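Local atomic coordinates of GDP-mannose-dependent alpha-(1-6)-phosphatidylinositol monomannoside mannosyltransferase (Corynebacterium glutamicum, PDB entry 3OKP), a protein that belongs to the GT-B glycosyltransferases, a mannosyltransferase with two Rossmann-like domains, modelled here with guanosine-5'-diphosphate-alpha-D-mannose. Residues 150-153 / 154-158. Sequence-based numbering, arbitrary orientation.
Sequences YTLR and RFKSA
Arg154 leaves the helix alongside Tyr150, one turn earlier, and their chains extend in the same direction. With CG anti to its carbonyl carbon (chi1 -63°), Arg154 sets that atom over one face of the tyrosine ring, off-centre toward the rim, in a CH-pi contact 4.1 Å from the ring centroid. Bends at chi2 and chi3 then bring the guanidinium almost perpendicular to the ring (89°), and NH1 gives Tyr150 OH a hydrogen bond of 2.8 Å, with the hydroxyl in the guanidinium plane. NH1 also reaches the carbonyl oxygen of Gly286, so two oxygens, one on the helix and one outside it, accept from this nitrogen.

One residue on, Phe155 has CG tucked between its backbone N and carbonyl carbon (chi1 61°), which turns the ring back against the Thr151-Leu152 backbone. Thr151 O sits over the middle of that ring, 3.2 Å above its plane, while still accepting the backbone bond from Phe155 N. Leu152 crosses the phenylalanine at about a right angle, its CD1 4.1 Å from Phe155 CE2 and close to Lys156 CG as well.

Past Phe155 the helix kinks: a water accepts from Ser157 N and donates to Arg153 O, standing in for the direct bond between them, while Arg154 O pairs with Ser125 OG. Helix 149-159 is the crossover of a beta-alpha-beta unit between strands 143-146 and 164-167; Thr151, Leu152 and Phe155 pack on Tyr146 of the first strand, and Ala158 rests on helix 128-140.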
loop_
_atom_site.group_PDB
_atom_site.type_symbol
_atom_site.label_atom_id
_atom_site.label_comp_id
_atom_site.label_asym_id
_atom_site.label_seq_id
_atom_site.Cartn_x
_atom_site.Cartn_y
_atom_site.Cartn_z
ATOM N N TYR A 150 5.474 9.084 -8.636
ATOM C CA TYR A 150 6.325 9.812 -7.700
ATOM C C TYR A 150 7.626 9.069 -7.384
ATOM O O TYR A 150 8.711 9.630 -7.544
ATOM C CB TYR A 150 5.587 10.140 -6.395
ATOM C CG TYR A 150 6.478 10.845 -5.398
ATOM C CD1 TYR A 150 6.677 12.221 -5.474
ATOM C CD2 TYR A 150 7.146 10.133 -4.396
ATOM C CE1 TYR A 150 7.503 12.879 -4.575
ATOM C CE2 TYR A 150 7.979 10.784 -3.489
ATOM C CZ TYR A 150 8.151 12.157 -3.586
ATOM O OH TYR A 150 8.971 12.819 -2.698
ATOM N N THR A 151 7.514 7.819 -6.927
ATOM C CA THR A 151 8.704 7.035 -6.569
ATOM C C THR A 151 9.605 6.831 -7.781
ATOM O O THR A 151 10.829 6.949 -7.670
ATOM C CB THR A 151 8.373 5.671 -5.903
ATOM O OG1 THR A 151 7.604 4.854 -6.796
ATOM C CG2 THR A 151 7.614 5.874 -4.593
ATOM N N LEU A 152 8.992 6.558 -8.935
ATOM C CA LEU A 152 9.722 6.446 -10.198
ATOM C C LEU A 152 10.580 7.680 -10.491
ATOM O O LEU A 152 11.762 7.550 -10.808
ATOM C CB LEU A 152 8.770 6.167 -11.371
ATOM C CG LEU A 152 9.439 5.980 -12.743
ATOM C CD1 LEU A 152 10.340 4.741 -12.755
ATOM C CD2 LEU A 152 8.419 5.914 -13.864
ATOM N N ARG A 153 9.990 8.870 -10.377
ATOM C CA ARG A 153 10.729 10.116 -10.598
ATOM C C ARG A 153 11.940 10.245 -9.666
ATOM O O ARG A 153 13.004 10.707 -10.087
ATOM C CB ARG A 153 9.810 11.333 -10.454
ATOM C CG ARG A 153 10.484 12.663 -10.806
ATOM C CD ARG A 153 9.506 13.833 -10.818
ATOM N NE ARG A 153 9.080 14.236 -9.478
ATOM C CZ ARG A 153 7.888 13.961 -8.954
ATOM N NH1 ARG A 153 6.988 13.274 -9.652
ATOM N NH2 ARG A 153 7.593 14.375 -7.730
ATOM N N ARG A 154 11.773 9.826 -8.412
ATOM C CA ARG A 154 12.833 9.933 -7.407
ATOM C C ARG A 154 14.055 9.047 -7.691
ATOM O O ARG A 154 15.185 9.450 -7.406
ATOM C CB ARG A 154 12.293 9.640 -5.997
ATOM C CG ARG A 154 11.210 10.603 -5.466
ATOM C CD ARG A 154 11.706 12.036 -5.222
ATOM N NE ARG A 154 12.879 12.096 -4.346
ATOM C CZ ARG A 154 12.848 12.319 -3.033
ATOM N NH1 ARG A 154 11.696 12.510 -2.400
ATOM N NH2 ARG A 154 13.983 12.352 -2.348
ATOM N N PHE A 155 13.839 7.853 -8.249
ATOM C CA PHE A 155 14.945 6.897 -8.426
ATOM C C PHE A 155 15.267 6.423 -9.854
ATOM O O PHE A 155 16.188 5.620 -10.044
ATOM C CB PHE A 155 14.802 5.687 -7.477
ATOM C CG PHE A 155 13.546 4.864 -7.688
ATOM C CD1 PHE A 155 12.760 4.497 -6.600
ATOM C CD2 PHE A 155 13.164 4.436 -8.962
ATOM C CE1 PHE A 155 11.608 3.730 -6.774
ATOM C CE2 PHE A 155 12.018 3.673 -9.145
ATOM C CZ PHE A 155 11.237 3.319 -8.048
ATOM N N LYS A 156 14.522 6.915 -10.844
ATOM C CA LYS A 156 14.685 6.464 -12.235
ATOM C C LYS A 156 16.119 6.605 -12.761
ATOM O O LYS A 156 16.672 5.654 -13.319
ATOM C CB LYS A 156 13.706 7.182 -13.171
ATOM C CG LYS A 156 13.530 6.496 -14.522
ATOM C CD LYS A 156 12.664 7.321 -15.465
ATOM C CE LYS A 156 12.355 6.563 -16.750
ATOM N NZ LYS A 156 13.564 6.355 -17.605
ATOM N N SER A 157 16.713 7.784 -12.572
ATOM C CA SER A 157 18.070 8.057 -13.058
ATOM C C SER A 157 19.126 7.151 -12.417
ATOM O O SER A 157 20.130 6.821 -13.051
ATOM C CB SER A 157 18.436 9.536 -12.871
ATOM O OG SER A 157 18.539 9.878 -11.501
ATOM N N ALA A 158 18.885 6.748 -11.168
ATOM C CA ALA A 158 19.791 5.854 -10.445
ATOM C C ALA A 158 19.849 4.455 -11.065
ATOM O O ALA A 158 20.934 3.893 -11.226
ATOM C CB ALA A 158 19.412 5.778 -8.973
HETATM O O HOH W 1 15.331 10.083 -11.296
#